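PDB 1K32: tricorn protease from Thermoplasma acidophilum, which works as a serine protease in a large hexameric assembly with beta-propeller and PDZ-like domains, probably shortening peptides released by the proteasome. Local coordinates for residues 662-665 and 666-670; 691-694 and 695-699; 704-707 and 708-712; 829-832 and 833-836. All coordinates share one frame; numbering follows the deposited sequence.

From the N terminus, contact 1 comes first, a two-turn stretch of helix 656-674. Contact 2 follows where helix 678-693 runs out into a 3-10 turn, and contact 3 is a two-turn stretch of helix 702-714. Each joins adjoining segments, so its bonds span single turns and no long loop is closed; the four stand in series, none nested or crossing. Contacts 1, 2 and 3 touch one another, their centres about 9 to 12 Å apart, and bring together the three helices of the C1 region: Tyr664 packs on Val696, Ala667 on Ile709, Tyr692 on Glu711. Contact 4, opening helix 830-848, stands apart, its centre about 39 Å from that of contact 1, on the opposite side of the chain's centre.

Contact 1 of 4, residues 662-665 and 666-670; sequences QMYD and EAWKL
Glu666 OE2 is gripped by several groups at once. Gln662 NE2 donates to it over 3.1 Å, with an N-H...O angle of 152°, and arrives from above the carboxylate plane, 55° out of it. A water also donates to OE2, and the same water gives its other hydrogen to Gln662 OE1 at 2.7 Å, which tends to fix the rotation of the amide. The two side chains lie alongside each other and point the same way, their amide and carboxylate planes nearly perpendicular. Gln662 reaches this position because its chain, with CG anti to the backbone N (chi1 -172°), bends at chi2. This is an i to i+4 amide-carboxylate pair on the first helix of the tricorn C1 domain, and salt bridges from Arg337 to OE2 and Arg339 to OE1 join it to residues outside that domain. On another side of helix 656-674, Tyr664 OH comes within 4.0 Å of Trp668 CD1, the two side chains slanting across one another, while their hydroxyl and indole N-H bond to carbonyls of Tyr689 and Ser685 in helix 678-693. With two arginines, an amide N-H and a water around it, the buried carboxylate of Glu666 is probably held in its charged form.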
loop_
_atom_site.group_PDB
_atom_site.type_symbol
_atom_site.label_atom_id
_atom_site.label_comp_id
_atom_site.label_asym_id
_atom_site.label_seq_id
_atom_site.Cartn_x
_atom_site.Cartn_y
_atom_site.Cartn_z
ATOM N N GLN A 662 -28.273 -51.755 1.432
ATOM C CA GLN A 662 -28.626 -50.632 0.555
ATOM C C GLN A 662 -27.779 -50.614 -0.718
ATOM O O GLN A 662 -28.288 -50.285 -1.798
ATOM C CB GLN A 662 -28.472 -49.303 1.299
ATOM C CG GLN A 662 -28.991 -48.058 0.548
ATOM C CD GLN A 662 -28.015 -47.521 -0.497
ATOM O OE1 GLN A 662 -26.799 -47.745 -0.408
ATOM N NE2 GLN A 662 -28.543 -46.794 -1.491
ATOM N N MET A 663 -26.503 -50.994 -0.593
ATOM C CA MET A 663 -25.578 -51.005 -1.737
ATOM C C MET A 663 -25.839 -52.153 -2.712
ATOM O O MET A 663 -25.768 -51.969 -3.919
ATOM C CB MET A 663 -24.126 -51.053 -1.239
ATOM C CG MET A 663 -23.691 -49.774 -0.549
ATOM S SD MET A 663 -22.208 -49.942 0.491
ATOM C CE MET A 663 -20.902 -49.774 -0.753
ATOM N N TYR A 664 -26.128 -53.342 -2.191
ATOM C CA TYR A 664 -26.428 -54.469 -3.068
ATOM C C TYR A 664 -27.699 -54.116 -3.843
ATOM O O TYR A 664 -27.757 -54.263 -5.063
ATOM C CB TYR A 664 -26.665 -55.743 -2.255
ATOM C CG TYR A 664 -27.233 -56.858 -3.097
ATOM C CD1 TYR A 664 -26.421 -57.554 -3.997
ATOM C CD2 TYR A 664 -28.613 -57.141 -3.080
ATOM C CE1 TYR A 664 -26.961 -58.506 -4.873
ATOM C CE2 TYR A 664 -29.164 -58.087 -3.954
ATOM C CZ TYR A 664 -28.333 -58.764 -4.849
ATOM O OH TYR A 664 -28.858 -59.673 -5.736
ATOM N N ASP A 665 -28.721 -53.655 -3.124
ATOM C CA ASP A 665 -29.974 -53.266 -3.762
ATOM C C ASP A 665 -29.730 -52.233 -4.879
ATOM O O ASP A 665 -30.223 -52.398 -5.993
ATOM C CB ASP A 665 -30.950 -52.706 -2.722
ATOM C CG ASP A 665 -31.711 -53.796 -1.983
ATOM O OD1 ASP A 665 -32.423 -53.450 -1.024
ATOM O OD2 ASP A 665 -31.612 -54.989 -2.361
ATOM N N GLU A 666 -28.954 -51.190 -4.597
ATOM C CA GLU A 666 -28.676 -50.174 -5.621
ATOM C C GLU A 666 -27.867 -50.738 -6.793
ATOM O O GLU A 666 -28.122 -50.396 -7.952
ATOM C CB GLU A 666 -27.941 -48.965 -5.020
ATOM C CG GLU A 666 -27.813 -47.807 -6.001
ATOM C CD GLU A 666 -27.670 -46.440 -5.337
ATOM O OE1 GLU A 666 -28.104 -45.439 -5.957
ATOM O OE2 GLU A 666 -27.117 -46.360 -4.214
ATOM N N ALA A 667 -26.893 -51.598 -6.494
ATOM C CA ALA A 667 -26.064 -52.209 -7.538
ATOM C C ALA A 667 -26.953 -53.056 -8.448
ATOM O O ALA A 667 -26.820 -53.033 -9.663
ATOM C CB ALA A 667 -24.981 -53.087 -6.911
ATOM N N TRP A 668 -27.860 -53.804 -7.835
ATOM C CA TRP A 668 -28.797 -54.658 -8.562
ATOM C C TRP A 668 -29.737 -53.787 -9.420
ATOM O O TRP A 668 -29.959 -54.078 -10.592
ATOM C CB TRP A 668 -29.593 -55.492 -7.543
ATOM C CG TRP A 668 -30.717 -56.293 -8.116
ATOM C CD1 TRP A 668 -30.645 -57.540 -8.656
ATOM C CD2 TRP A 668 -32.079 -55.879 -8.235
ATOM N NE1 TRP A 668 -31.884 -57.936 -9.112
ATOM C CE2 TRP A 668 -32.784 -56.932 -8.864
ATOM C CE3 TRP A 668 -32.778 -54.716 -7.869
ATOM C CZ2 TRP A 668 -34.155 -56.859 -9.138
ATOM C CZ3 TRP A 668 -34.138 -54.642 -8.142
ATOM C CH2 TRP A 668 -34.814 -55.711 -8.772
ATOM N N LYS A 669 -30.259 -52.713 -8.829
ATOM C CA LYS A 669 -31.171 -51.787 -9.512
ATOM C C LYS A 669 -30.493 -51.046 -10.669
ATOM O O LYS A 669 -31.100 -50.847 -11.719
ATOM C CB LYS A 669 -31.748 -50.781 -8.500
ATOM C CG LYS A 669 -32.582 -49.652 -9.100
ATOM C CD LYS A 669 -33.434 -48.976 -8.019
ATOM C CE LYS A 669 -34.218 -47.791 -8.565
ATOM N NZ LYS A 669 -34.967 -48.138 -9.800
ATOM N N LEU A 670 -29.237 -50.645 -10.477
ATOM C CA LEU A 670 -28.489 -49.962 -11.529
ATOM C C LEU A 670 -28.245 -50.938 -12.681
ATOM O O LEU A 670 -28.445 -50.608 -13.837
ATOM C CB LEU A 670 -27.145 -49.436 -10.994
ATOM C CG LEU A 670 -27.159 -48.139 -10.165
ATOM C CD1 LEU A 670 -25.852 -47.994 -9.378
ATOM C CD2 LEU A 670 -27.355 -46.944 -11.094
HETATM O O HOH W 1 -24.936 -47.010 -2.269
#

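Contact 2 of 4, residues 691-694 and 695-699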
loop_
_atom_site.group_PDB
_atom_site.type_symbol
_atom_site.label_atom_id
_atom_site.label_comp_id
_atom_site.label_asym_id
_atom_site.label_seq_id
_atom_site.Cartn_x
_atom_site.Cartn_y
_atom_site.Cartn_z
ATOM N N LYS A 691 -30.995 -64.903 -4.870
ATOM C CA LYS A 691 -29.780 -65.700 -4.785
ATOM C C LYS A 691 -28.597 -64.899 -4.227
ATOM O O LYS A 691 -27.911 -65.345 -3.308
ATOM C CB LYS A 691 -29.499 -66.245 -6.185
ATOM C CG LYS A 691 -28.092 -66.595 -6.539
ATOM C CD LYS A 691 -28.067 -67.163 -7.962
ATOM C CE LYS A 691 -28.958 -68.419 -8.051
ATOM N NZ LYS A 691 -28.806 -69.182 -9.308
ATOM N N TYR A 692 -28.359 -63.711 -4.759
ATOM C CA TYR A 692 -27.245 -62.921 -4.262
ATOM C C TYR A 692 -27.601 -62.077 -3.049
ATOM O O TYR A 692 -26.750 -61.804 -2.203
ATOM C CB TYR A 692 -26.665 -62.078 -5.393
ATOM C CG TYR A 692 -26.098 -62.985 -6.458
ATOM C CD1 TYR A 692 -26.785 -63.217 -7.649
ATOM C CD2 TYR A 692 -24.906 -63.674 -6.233
ATOM C CE1 TYR A 692 -26.294 -64.112 -8.586
ATOM C CE2 TYR A 692 -24.410 -64.568 -7.153
ATOM C CZ TYR A 692 -25.100 -64.788 -8.327
ATOM O OH TYR A 692 -24.599 -65.686 -9.237
ATOM N N ARG A 693 -28.867 -61.687 -2.946
ATOM C CA ARG A 693 -29.300 -60.915 -1.792
ATOM C C ARG A 693 -29.112 -61.783 -0.536
ATOM O O ARG A 693 -28.861 -61.270 0.544
ATOM C CB ARG A 693 -30.771 -60.503 -1.956
ATOM C CG ARG A 693 -31.314 -59.637 -0.824
ATOM C CD ARG A 693 -32.034 -60.474 0.206
ATOM N NE ARG A 693 -32.576 -59.663 1.295
ATOM C CZ ARG A 693 -31.879 -59.259 2.353
ATOM N NH1 ARG A 693 -32.461 -58.523 3.287
ATOM N NH2 ARG A 693 -30.603 -59.607 2.487
ATOM N N ASN A 694 -29.204 -63.102 -0.682
ATOM C CA ASN A 694 -29.040 -63.987 0.474
ATOM C C ASN A 694 -27.603 -64.075 0.984
ATOM O O ASN A 694 -27.359 -64.458 2.135
ATOM C CB ASN A 694 -29.548 -65.399 0.163
ATOM C CG ASN A 694 -31.068 -65.471 0.085
ATOM O OD1 ASN A 694 -31.766 -64.671 0.702
ATOM N ND2 ASN A 694 -31.579 -66.436 -0.662
ATOM N N LEU A 695 -26.645 -63.735 0.133
ATOM C CA LEU A 695 -25.246 -63.779 0.552
ATOM C C LEU A 695 -24.834 -62.484 1.230
ATOM O O LEU A 695 -23.810 -62.427 1.898
ATOM C CB LEU A 695 -24.335 -64.000 -0.646
ATOM C CG LEU A 695 -24.529 -65.294 -1.424
ATOM C CD1 LEU A 695 -23.556 -65.290 -2.598
ATOM C CD2 LEU A 695 -24.307 -66.508 -0.497
ATOM N N VAL A 696 -25.630 -61.438 1.047
ATOM C CA VAL A 696 -25.306 -60.148 1.635
ATOM C C VAL A 696 -25.086 -60.191 3.147
ATOM O O VAL A 696 -24.115 -59.621 3.642
ATOM C CB VAL A 696 -26.380 -59.115 1.291
ATOM C CG1 VAL A 696 -26.089 -57.790 1.992
ATOM C CG2 VAL A 696 -26.411 -58.910 -0.226
ATOM N N PRO A 697 -25.980 -60.862 3.902
ATOM C CA PRO A 697 -25.766 -60.904 5.358
ATOM C C PRO A 697 -24.497 -61.656 5.801
ATOM O O PRO A 697 -24.039 -61.497 6.933
ATOM C CB PRO A 697 -27.063 -61.530 5.889
ATOM C CG PRO A 697 -27.578 -62.332 4.716
ATOM C CD PRO A 697 -27.281 -61.451 3.534
ATOM N N LEU A 698 -23.923 -62.457 4.909
ATOM C CA LEU A 698 -22.695 -63.190 5.233
ATOM C C LEU A 698 -21.478 -62.259 5.105
ATOM O O LEU A 698 -20.413 -62.551 5.628
ATOM C CB LEU A 698 -22.485 -64.378 4.287
ATOM C CG LEU A 698 -23.606 -65.381 4.018
ATOM C CD1 LEU A 698 -23.057 -66.526 3.178
ATOM C CD2 LEU A 698 -24.162 -65.922 5.315
ATOM N N CYS A 699 -21.648 -61.142 4.401
ATOM C CA CYS A 699 -20.561 -60.189 4.188
ATOM C C CYS A 699 -20.284 -59.313 5.398
ATOM O O CYS A 699 -21.194 -58.752 6.000
ATOM C CB CYS A 699 -20.875 -59.297 2.987
ATOM S SG CYS A 699 -21.054 -60.191 1.444
#
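Tyr692 and Leu695 make the apolar side-chain contact of this turn: Leu695 CD1 lies 4.2 Å from Tyr692 CD2, approaching the ring obliquely. A second meeting is between Arg693 and Pro697, whose side chains cross at about a right angle. There Arg693 NH2 comes to 3.9 Å from Pro697 CD, which sits at the edge of the guanidinium and near its plane. A bend at chi2 (-96°) turns the arginine chain, otherwise directed away by its backbone, back over the residues that follow.

Backbone bonds set these groups in place. Leu695 N donates to Tyr692 O at 3.0 Å, and Val696 N to Arg693 O at 3.3 Å; both are bonds from residue i+3 to residue i, and in both the donor stands well above the carbonyl plane, 65° and 70° out of it. A further bond from Val696 N to Tyr692 O is weak. Pro697 has no N-H to offer, and its CD instead packs 3.4 Å from Arg693 O. Leu698 N then bonds to Leu695 O, continuing the tighter winding through the 3-10 segment 696-698.

Farther out, Tyr692 OH bonds to Glu715, and Lys691 O accepts from Tyr247 OH. Val696 and Arg693 pack on Tyr664 of helix 656-674, while Cys699 reaches Val708 of helix 702-714. Two i+3 bonds, one weak i+4 bond and a proline with no N-H to give to Arg693 O imply a change to tighter winding somewhere along this stretch, on the way to helix 702-714.

Contact 3 of 4, residues 704-707 and 708-712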
loop_
_atom_site.group_PDB
_atom_site.type_symbol
_atom_site.label_atom_id
_atom_site.label_comp_id
_atom_site.label_asym_id
_atom_site.label_seq_id
_atom_site.Cartn_x
_atom_site.Cartn_y
_atom_site.Cartn_z
ATOM N N ASP A 704 -15.924 -58.583 0.788
ATOM C CA ASP A 704 -16.948 -59.624 0.810
ATOM C C ASP A 704 -18.107 -59.183 -0.082
ATOM O O ASP A 704 -18.571 -59.942 -0.931
ATOM C CB ASP A 704 -17.497 -59.817 2.233
ATOM C CG ASP A 704 -16.512 -60.493 3.159
ATOM O OD1 ASP A 704 -16.708 -60.423 4.391
ATOM O OD2 ASP A 704 -15.545 -61.107 2.664
ATOM N N LEU A 705 -18.550 -57.942 0.122
ATOM C CA LEU A 705 -19.662 -57.378 -0.634
ATOM C C LEU A 705 -19.364 -57.362 -2.126
ATOM O O LEU A 705 -20.247 -57.621 -2.940
ATOM C CB LEU A 705 -19.968 -55.951 -0.161
ATOM C CG LEU A 705 -21.429 -55.459 -0.250
ATOM C CD1 LEU A 705 -21.444 -53.948 -0.412
ATOM C CD2 LEU A 705 -22.158 -56.102 -1.399
ATOM N N SER A 706 -18.117 -57.048 -2.480
ATOM C CA SER A 706 -17.704 -57.011 -3.877
ATOM C C SER A 706 -17.858 -58.376 -4.532
ATOM O O SER A 706 -18.358 -58.487 -5.651
ATOM C CB SER A 706 -16.241 -56.562 -3.979
ATOM O OG SER A 706 -15.728 -56.801 -5.272
ATOM N N ASN A 707 -17.421 -59.420 -3.840
ATOM C CA ASN A 707 -17.532 -60.760 -4.388
ATOM C C ASN A 707 -18.982 -61.071 -4.748
ATOM O O ASN A 707 -19.256 -61.687 -5.781
ATOM C CB ASN A 707 -17.020 -61.798 -3.377
ATOM C CG ASN A 707 -15.497 -61.863 -3.326
ATOM O OD1 ASN A 707 -14.820 -60.999 -2.733
ATOM N ND2 ASN A 707 -14.949 -62.886 -3.951
ATOM N N VAL A 708 -19.903 -60.649 -3.892
ATOM C CA VAL A 708 -21.318 -60.897 -4.124
ATOM C C VAL A 708 -21.841 -60.039 -5.263
ATOM O O VAL A 708 -22.463 -60.556 -6.189
ATOM C CB VAL A 708 -22.148 -60.624 -2.841
ATOM C CG1 VAL A 708 -23.648 -60.837 -3.110
ATOM C CG2 VAL A 708 -21.651 -61.551 -1.696
ATOM N N ILE A 709 -21.569 -58.738 -5.211
ATOM C CA ILE A 709 -22.048 -57.831 -6.256
ATOM C C ILE A 709 -21.539 -58.196 -7.646
ATOM O O ILE A 709 -22.293 -58.173 -8.620
ATOM C CB ILE A 709 -21.653 -56.364 -5.957
ATOM C CG1 ILE A 709 -22.561 -55.807 -4.858
ATOM C CG2 ILE A 709 -21.758 -55.512 -7.227
ATOM C CD1 ILE A 709 -22.297 -54.381 -4.496
ATOM N N VAL A 710 -20.254 -58.524 -7.731
ATOM C CA VAL A 710 -19.652 -58.866 -9.003
ATOM C C VAL A 710 -20.273 -60.115 -9.610
ATOM O O VAL A 710 -20.478 -60.156 -10.815
ATOM C CB VAL A 710 -18.118 -59.066 -8.856
ATOM C CG1 VAL A 710 -17.539 -59.616 -10.148
ATOM C CG2 VAL A 710 -17.461 -57.734 -8.508
ATOM N N GLU A 711 -20.544 -61.129 -8.780
ATOM C CA GLU A 711 -21.161 -62.367 -9.258
ATOM C C GLU A 711 -22.549 -62.054 -9.817
ATOM O O GLU A 711 -22.916 -62.568 -10.868
ATOM C CB GLU A 711 -21.284 -63.403 -8.125
ATOM C CG GLU A 711 -19.969 -64.071 -7.698
ATOM C CD GLU A 711 -19.546 -65.209 -8.619
ATOM O OE1 GLU A 711 -18.498 -65.837 -8.353
ATOM O OE2 GLU A 711 -20.261 -65.489 -9.605
ATOM N N MET A 712 -23.317 -61.216 -9.120
ATOM C CA MET A 712 -24.640 -60.868 -9.620
ATOM C C MET A 712 -24.479 -60.050 -10.902
ATOM O O MET A 712 -25.225 -60.252 -11.843
ATOM C CB MET A 712 -25.480 -60.125 -8.557
ATOM C CG MET A 712 -25.584 -58.625 -8.672
ATOM S SD MET A 712 -26.614 -57.887 -9.977
ATOM C CE MET A 712 -26.074 -56.263 -9.765
#
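Leu705 and Ile709 slant across each other one helical turn apart. Leu705 CD2 is the branch that does the touching, 3.5 Å from Ile709 CG1 and equally close to CD1, and the first of these pairs is tighter than ordinary van der Waals contact. Ile709 presents that arm because CG1 stands anti to the carbonyl carbon (chi1 -76°), which leads it back toward the preceding turn. Replacing Ile709 by an alanine would probably open a gap beside Leu705 CD2 and cost the packing against Ala667 of helix 656-674. Both residues belong to helix 702-714, the third helix of the C1 region, and Leu705 reaches Phe660 and Met663 on that same neighbouring helix. Around the cylinder from this pair, Val710 directs CG2 at the Ser706 carbonyl, 3.1 Å from its O, and stands 3.8 Å from Ser706 OG. Straight backbone bonds fix the spacing: Ile709 N meets Leu705 O at 2.9 Å and 172°, and Val710 N meets Ser706 O at 2.8 Å and 167°. The bonds on the remaining side, Val708 N to Asp704 O and Glu711 N to Asn707 O, are weak at 3.3 Å each. Glu711 CG packs on Asn707 O, and its carboxylate forms salt bridges with Lys177 and Arg250.

Contact 4 of 4, residues 829-832 and 833-836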
loop_
_atom_site.group_PDB
_atom_site.type_symbol
_atom_site.label_atom_id
_atom_site.label_comp_id
_atom_site.label_asym_id
_atom_site.label_seq_id
_atom_site.Cartn_x
_atom_site.Cartn_y
_atom_site.Cartn_z
ATOM N N ASP A 829 7.406 -46.798 -13.520
ATOM C CA ASP A 829 8.176 -46.634 -14.746
ATOM C C ASP A 829 7.563 -47.400 -15.900
ATOM O O ASP A 829 8.237 -47.751 -16.853
ATOM C CB ASP A 829 9.667 -47.012 -14.535
ATOM C CG ASP A 829 9.889 -48.492 -14.198
ATOM O OD1 ASP A 829 11.069 -48.872 -14.029
ATOM O OD2 ASP A 829 8.922 -49.281 -14.101
ATOM N N ARG A 830 6.259 -47.629 -15.812
ATOM C CA ARG A 830 5.524 -48.341 -16.858
ATOM C C ARG A 830 5.555 -47.613 -18.206
ATOM O O ARG A 830 5.722 -48.231 -19.257
ATOM C CB ARG A 830 4.055 -48.531 -16.440
ATOM C CG ARG A 830 3.172 -49.077 -17.571
ATOM C CD ARG A 830 3.094 -50.583 -17.520
ATOM N NE ARG A 830 1.917 -50.983 -16.761
ATOM C CZ ARG A 830 1.670 -52.208 -16.324
ATOM N NH1 ARG A 830 0.556 -52.441 -15.649
ATOM N NH2 ARG A 830 2.528 -53.192 -16.547
ATOM N N PHE A 831 5.366 -46.302 -18.184
ATOM C CA PHE A 831 5.358 -45.554 -19.432
ATOM C C PHE A 831 6.730 -45.602 -20.098
ATOM O O PHE A 831 6.819 -45.718 -21.319
ATOM C CB PHE A 831 4.940 -44.098 -19.194
ATOM C CG PHE A 831 4.786 -43.305 -20.459
ATOM C CD1 PHE A 831 3.763 -43.600 -21.362
ATOM C CD2 PHE A 831 5.663 -42.265 -20.752
ATOM C CE1 PHE A 831 3.615 -42.868 -22.531
ATOM C CE2 PHE A 831 5.522 -41.522 -21.928
ATOM C CZ PHE A 831 4.494 -41.827 -22.816
ATOM N N ILE A 832 7.797 -45.503 -19.301
ATOM C CA ILE A 832 9.155 -45.570 -19.852
ATOM C C ILE A 832 9.331 -46.916 -20.538
ATOM O O ILE A 832 9.786 -46.980 -21.683
ATOM C CB ILE A 832 10.233 -45.412 -18.755
ATOM C CG1 ILE A 832 10.139 -44.009 -18.147
ATOM C CG2 ILE A 832 11.631 -45.641 -19.352
ATOM C CD1 ILE A 832 10.975 -43.800 -16.884
ATOM N N ARG A 833 8.954 -47.988 -19.839
ATOM C CA ARG A 833 9.053 -49.338 -20.385
ATOM C C ARG A 833 8.229 -49.465 -21.665
ATOM O O ARG A 833 8.634 -50.140 -22.601
ATOM C CB ARG A 833 8.577 -50.371 -19.352
ATOM C CG ARG A 833 9.539 -50.588 -18.185
ATOM C CD ARG A 833 8.935 -51.452 -17.072
ATOM N NE ARG A 833 9.818 -51.479 -15.907
ATOM C CZ ARG A 833 10.882 -52.267 -15.794
ATOM N NH1 ARG A 833 11.633 -52.204 -14.710
ATOM N NH2 ARG A 833 11.178 -53.137 -16.747
ATOM N N TYR A 834 7.074 -48.808 -21.701
ATOM C CA TYR A 834 6.198 -48.837 -22.879
ATOM C C TYR A 834 6.834 -48.147 -24.092
ATOM O O TYR A 834 6.875 -48.703 -25.197
ATOM C CB TYR A 834 4.863 -48.147 -22.579
ATOM C CG TYR A 834 4.050 -47.905 -23.830
ATOM C CD1 TYR A 834 3.488 -48.974 -24.529
ATOM C CD2 TYR A 834 3.920 -46.622 -24.363
ATOM C CE1 TYR A 834 2.824 -48.781 -25.728
ATOM C CE2 TYR A 834 3.254 -46.410 -25.570
ATOM C CZ TYR A 834 2.710 -47.495 -26.247
ATOM O OH TYR A 834 2.075 -47.303 -27.447
ATOM N N ARG A 835 7.311 -46.925 -23.902
ATOM C CA ARG A 835 7.933 -46.208 -25.013
ATOM C C ARG A 835 9.208 -46.921 -25.488
ATOM O O ARG A 835 9.476 -46.982 -26.690
ATOM C CB ARG A 835 8.208 -44.750 -24.615
ATOM C CG ARG A 835 6.932 -43.919 -24.391
ATOM C CD ARG A 835 6.304 -43.418 -25.694
ATOM N NE ARG A 835 7.295 -42.652 -26.435
ATOM C CZ ARG A 835 7.786 -43.007 -27.615
ATOM N NH1 ARG A 835 8.712 -42.251 -28.179
ATOM N NH2 ARG A 835 7.325 -44.087 -28.245
ATOM N N SER A 836 9.988 -47.477 -24.559
ATOM C CA SER A 836 11.193 -48.221 -24.952
ATOM C C SER A 836 10.766 -49.410 -25.843
ATOM O O SER A 836 11.381 -49.690 -26.867
ATOM C CB SER A 836 11.937 -48.715 -23.701
ATOM O OG SER A 836 12.760 -49.842 -23.964
#
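Asp829 and Arg833 are brought together by their first torsions. The aspartate holds CG between its backbone N and carbonyl carbon (chi1 65°), while Arg833 places CG anti to its carbonyl carbon and then runs extended to NE, back along the helix toward its start. There Arg833 NE donates to Asp829 OD2 in a salt bridge of 3.0 Å. The oxygen lies at the guanidinium edge and in its plane, yet the N-H meets OD2 from above the carboxylate, the two flat groups being turned 71° apart. Arg738 also forms a salt bridge with OD2, and Asp742 takes Arg833 NH2, forming a chain of alternating charges. A leucine in place of Arg833 would probably leave Asp829 with Arg738 but without its NE partner, and take from Asp742 the arginine it pairs with. Arg833 N bonds to Asp829 O at 3.1 Å, closing the first turn.

On another side, Phe831 and Arg835 run side by side. Arg835 CG sits over one ring face, 3.8 Å from the Phe831 centroid, 22° off the normal, a CH-pi contact displaced toward the rim and closest at Phe831 CZ, 3.6 Å away. The arginine's guanidinium goes on to meet Glu765 and Glu839. Tyr834 CD2 approaches Phe831 CE1 to 4.2 Å, and its hydroxyl bonds to His857. The i to i+4 salt bridge thus joins the N-cap residue, whose side chain makes no capping bond, to the start of helix 830-848, which links the last strand of the PDZ-like sheet, 818-824, to the first of the parallel sheet, 853-857.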